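PDB 6LZI: DNA mismatch repair protein MutL from Aquifex aeolicus, which probably acts in DNA mismatch repair, binding and hydrolysing ATP through the Bergerat-fold domain captured here with ADP. Local coordinates for residues G217-Q228 with T259-P269. Numbering follows the deposited sequence.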
loop_
_atom_site.group_PDB
_atom_site.type_symbol
_atom_site.label_atom_id
_atom_site.label_comp_id
_atom_site.label_asym_id
_atom_site.label_seq_id
_atom_site.Cartn_x
_atom_site.Cartn_y
_atom_site.Cartn_z
ATOM N N GLY A 217 18.663 22.139 5.025
ATOM C CA GLY A 217 17.250 22.020 4.720
ATOM C C GLY A 217 16.929 20.675 4.097
ATOM O O GLY A 217 15.777 20.363 3.788
ATOM N N ILE A 218 17.978 19.871 3.942
ATOM C CA ILE A 218 17.951 18.613 3.205
ATOM C C ILE A 218 18.339 17.497 4.160
ATOM O O ILE A 218 19.396 17.570 4.794
ATOM C CB ILE A 218 18.921 18.661 2.012
ATOM C CG1 ILE A 218 19.274 17.246 1.555
ATOM C CG2 ILE A 218 20.189 19.446 2.394
ATOM C CD1 ILE A 218 18.108 16.416 1.095
ATOM N N THR A 219 17.504 16.457 4.259
ATOM C CA THR A 219 17.770 15.388 5.217
ATOM C C THR A 219 17.683 14.017 4.551
ATOM O O THR A 219 16.729 13.735 3.814
ATOM C CB THR A 219 16.811 15.495 6.406
ATOM O OG1 THR A 219 16.931 16.815 6.966
ATOM C CG2 THR A 219 17.171 14.484 7.481
ATOM N N LEU A 220 18.691 13.176 4.819
ATOM C CA LEU A 220 18.777 11.814 4.300
ATOM C C LEU A 220 18.937 10.842 5.460
ATOM O O LEU A 220 19.710 11.094 6.391
ATOM C CB LEU A 220 19.970 11.663 3.344
ATOM C CG LEU A 220 20.047 12.593 2.154
ATOM C CD1 LEU A 220 21.445 12.477 1.504
ATOM C CD2 LEU A 220 18.938 12.319 1.146
ATOM N N ARG A 221 18.180 9.760 5.411
ATOM C CA ARG A 221 18.297 8.641 6.328
ATOM C C ARG A 221 18.232 7.390 5.458
ATOM O O ARG A 221 17.219 7.165 4.769
ATOM C CB ARG A 221 17.153 8.674 7.354
ATOM C CG ARG A 221 17.228 7.677 8.502
ATOM C CD ARG A 221 15.956 7.755 9.343
ATOM N NE ARG A 221 16.108 6.988 10.560
ATOM C CZ ARG A 221 15.162 6.816 11.476
ATOM N NH1 ARG A 221 13.949 7.360 11.327
ATOM N NH2 ARG A 221 15.450 6.079 12.541
ATOM N N ALA A 222 19.298 6.584 5.472
ATOM C CA ALA A 222 19.263 5.317 4.756
ATOM C C ALA A 222 19.483 4.128 5.681
ATOM O O ALA A 222 20.041 4.247 6.787
ATOM C CB ALA A 222 20.297 5.269 3.626
ATOM N N PHE A 223 19.077 2.965 5.182
ATOM C CA PHE A 223 19.363 1.682 5.817
ATOM C C PHE A 223 20.011 0.830 4.757
ATOM O O PHE A 223 19.401 0.638 3.698
ATOM C CB PHE A 223 18.072 1.012 6.337
ATOM C CG PHE A 223 17.325 1.900 7.303
ATOM C CD1 PHE A 223 16.458 2.897 6.820
ATOM C CD2 PHE A 223 17.582 1.826 8.661
ATOM C CE1 PHE A 223 15.808 3.787 7.724
ATOM C CE2 PHE A 223 16.978 2.683 9.540
ATOM C CZ PHE A 223 16.088 3.688 9.072
ATOM N N VAL A 224 21.226 0.338 5.034
ATOM C CA VAL A 224 22.021 -0.360 4.026
ATOM C C VAL A 224 22.356 -1.755 4.533
ATOM O O VAL A 224 22.647 -1.943 5.719
ATOM C CB VAL A 224 23.311 0.423 3.672
ATOM C CG1 VAL A 224 22.933 1.775 3.128
ATOM C CG2 VAL A 224 24.174 0.574 4.875
ATOM N N SER A 225 22.325 -2.742 3.634
ATOM C CA SER A 225 22.814 -4.076 3.977
ATOM C C SER A 225 23.586 -4.599 2.787
ATOM O O SER A 225 23.027 -4.642 1.681
ATOM C CB SER A 225 21.667 -5.025 4.310
ATOM O OG SER A 225 22.154 -6.313 4.640
ATOM N N ARG A 226 24.826 -5.016 3.015
ATOM C CA ARG A 226 25.753 -5.057 1.893
ATOM C C ARG A 226 25.807 -6.357 1.123
ATOM O O ARG A 226 26.215 -6.341 -0.049
ATOM C CB ARG A 226 27.169 -4.721 2.346
ATOM C CG ARG A 226 27.325 -3.251 2.461
ATOM C CD ARG A 226 28.748 -2.821 2.447
ATOM N NE ARG A 226 28.764 -1.418 2.097
ATOM C CZ ARG A 226 28.968 -0.956 0.869
ATOM N NH1 ARG A 226 29.164 -1.791 -0.152
ATOM N NH2 ARG A 226 28.966 0.350 0.665
ATOM N N ASN A 227 25.463 -7.494 1.702
ATOM C CA ASN A 227 25.832 -8.648 0.892
ATOM C C ASN A 227 24.719 -9.020 -0.095
ATOM O O ASN A 227 24.800 -8.628 -1.265
ATOM C CB ASN A 227 26.293 -9.776 1.804
ATOM C CG ASN A 227 27.735 -9.567 2.256
ATOM O OD1 ASN A 227 28.614 -9.296 1.429
ATOM N ND2 ASN A 227 27.981 -9.647 3.563
ATOM N N GLN A 228 23.690 -9.747 0.333
ATOM C CA GLN A 228 22.443 -9.915 -0.452
ATOM C C GLN A 228 22.557 -10.784 -1.713
ATOM O O GLN A 228 23.300 -10.475 -2.640
ATOM C CB GLN A 228 21.864 -8.552 -0.859
ATOM C CG GLN A 228 21.582 -7.593 0.296
ATOM C CD GLN A 228 21.058 -8.296 1.540
ATOM O OE1 GLN A 228 21.775 -8.446 2.531
ATOM N NE2 GLN A 228 19.799 -8.706 1.506
ATOM N N THR A 259 23.949 -4.596 -2.971
ATOM C CA THR A 259 23.615 -3.962 -1.680
ATOM C C THR A 259 22.118 -3.605 -1.584
ATOM O O THR A 259 21.505 -3.170 -2.560
ATOM C CB THR A 259 24.464 -2.681 -1.437
ATOM O OG1 THR A 259 25.858 -2.979 -1.544
ATOM C CG2 THR A 259 24.173 -2.068 -0.052
ATOM N N LEU A 260 21.506 -3.783 -0.410
ATOM C CA LEU A 260 20.178 -3.227 -0.177
ATOM C C LEU A 260 20.321 -1.793 0.329
ATOM O O LEU A 260 21.074 -1.546 1.281
ATOM C CB LEU A 260 19.406 -4.053 0.861
ATOM C CG LEU A 260 18.184 -3.284 1.351
ATOM C CD1 LEU A 260 17.068 -3.270 0.286
ATOM C CD2 LEU A 260 17.803 -3.918 2.684
ATOM N N VAL A 261 19.603 -0.855 -0.295
ATOM C CA VAL A 261 19.664 0.553 0.099
ATOM C C VAL A 261 18.247 1.078 0.184
ATOM O O VAL A 261 17.529 1.069 -0.818
ATOM C CB VAL A 261 20.468 1.412 -0.883
ATOM C CG1 VAL A 261 20.458 2.859 -0.402
ATOM C CG2 VAL A 261 21.922 0.906 -1.047
ATOM N N VAL A 262 17.823 1.524 1.378
ATOM C CA VAL A 262 16.518 2.130 1.527
ATOM C C VAL A 262 16.763 3.549 1.949
ATOM O O VAL A 262 17.244 3.796 3.057
ATOM C CB VAL A 262 15.628 1.414 2.553
ATOM C CG1 VAL A 262 14.247 2.072 2.559
ATOM C CG2 VAL A 262 15.581 -0.090 2.266
ATOM N N LEU A 263 16.426 4.488 1.079
ATOM C CA LEU A 263 16.745 5.886 1.288
ATOM C C LEU A 263 15.473 6.684 1.530
ATOM O O LEU A 263 14.578 6.721 0.679
ATOM C CB LEU A 263 17.499 6.458 0.088
ATOM C CG LEU A 263 17.750 7.970 0.078
ATOM C CD1 LEU A 263 18.762 8.377 1.146
ATOM C CD2 LEU A 263 18.224 8.407 -1.297
ATOM N N TYR A 264 15.414 7.332 2.684
ATOM C CA TYR A 264 14.350 8.274 3.025
ATOM C C TYR A 264 14.908 9.678 2.901
ATOM O O TYR A 264 15.754 10.088 3.700
ATOM C CB TYR A 264 13.844 8.027 4.446
ATOM C CG TYR A 264 13.236 6.654 4.596
ATOM C CD1 TYR A 264 14.044 5.524 4.863
ATOM C CD2 TYR A 264 11.874 6.496 4.447
ATOM C CE1 TYR A 264 13.421 4.260 4.991
ATOM C CE2 TYR A 264 11.266 5.225 4.550
ATOM C CZ TYR A 264 12.078 4.135 4.851
ATOM O OH TYR A 264 11.522 2.875 4.938
ATOM N N ALA A 265 14.450 10.403 1.888
ATOM C CA ALA A 265 14.876 11.769 1.647
ATOM C C ALA A 265 13.741 12.713 2.027
ATOM O O ALA A 265 12.575 12.455 1.711
ATOM C CB ALA A 265 15.258 11.970 0.180
ATOM N N GLU A 266 14.100 13.797 2.702
ATOM C CA GLU A 266 13.193 14.875 3.064
ATOM C C GLU A 266 13.738 16.154 2.451
ATOM O O GLU A 266 14.859 16.566 2.767
ATOM C CB GLU A 266 13.086 15.006 4.581
ATOM C CG GLU A 266 11.758 15.564 5.089
ATOM C CD GLU A 266 11.963 16.413 6.323
ATOM O OE1 GLU A 266 12.743 17.390 6.248
ATOM O OE2 GLU A 266 11.388 16.077 7.381
ATOM N N LEU A 267 12.956 16.770 1.575
ATOM C CA LEU A 267 13.356 17.972 0.866
ATOM C C LEU A 267 12.225 18.988 0.900
ATOM O O LEU A 267 11.043 18.608 0.927
ATOM C CB LEU A 267 13.723 17.657 -0.592
ATOM C CG LEU A 267 15.082 16.984 -0.787
ATOM C CD1 LEU A 267 14.974 15.732 -1.654
ATOM C CD2 LEU A 267 16.085 17.979 -1.375
ATOM N N PRO A 268 12.557 20.288 0.936
ATOM C CA PRO A 268 11.513 21.306 0.805
ATOM C C PRO A 268 10.942 21.289 -0.604
ATOM O O PRO A 268 11.651 20.957 -1.567
ATOM C CB PRO A 268 12.262 22.620 1.100
ATOM C CG PRO A 268 13.680 22.335 0.773
ATOM C CD PRO A 268 13.900 20.880 1.081
ATOM N N PRO A 269 9.646 21.619 -0.769
ATOM C CA PRO A 269 8.880 21.587 -2.032
ATOM C C PRO A 269 9.618 22.104 -3.271
ATOM O O PRO A 269 10.154 23.212 -3.292
ATOM C CB PRO A 269 7.664 22.482 -1.728
ATOM C CG PRO A 269 7.809 22.912 -0.254
ATOM C CD PRO A 269 8.783 21.963 0.370
#
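The carbonyl oxygen of Ser225 takes the backbone N-H of Leu260 at 2.7 Å (O to N), with 159° at the hydrogen, while Thr259 lays its methyl CG2 against the same oxygen and offers it a CA-H contact. Strands 219-225 and 260-266 thus illustrate an antiparallel pairing in full: Thr219, Arg221, Phe223 and Ser225 each exchange two hydrogen bonds with Glu266, Tyr264, Val262 and Leu260. In the non-hydrogen-bonded positions between them the backbones come close, and Ala222 CA lies 3.0 Å from Val262 O, an oxygen that also accepts the N-H of Phe223.

The two sheet faces differ in character. On one, Leu220 CD2 reaches 3.8 Å from Ala265 CB and also touches CD1 of Leu263, whose chain slants across it. On the other, Phe223 and Tyr264 meet rim to rim, their planes at 84° and CE1 to CE1 at 3.7 Å, neither covering the other's face. Because Tyr264 turns CG away from its carbonyl carbon (chi1 -62°), its ring edge runs past Arg221 O, which lies in the ring plane, 3.6 Å from CD1. The phenol OH then hydrogen-bonds Leu172 O, and the ring also meets Phe236. Replacing Tyr264 by an alanine would probably leave the rim of Phe223 without its aromatic neighbour and Leu172 O without that donor.

Strand 219-225 pairs on its other edge with 209-213, where Glu210 forms a salt bridge to Arg221, and strand 260-266 runs parallel to 232-237 beyond, within a mixed sheet consistent with the ribosomal S5-like domain of this family. Helix 292-298 packs Leu294, Val295 and Leu298 against the Leu220-Ala222 face; helix 196-204 lies across the Phe223-Tyr264 face.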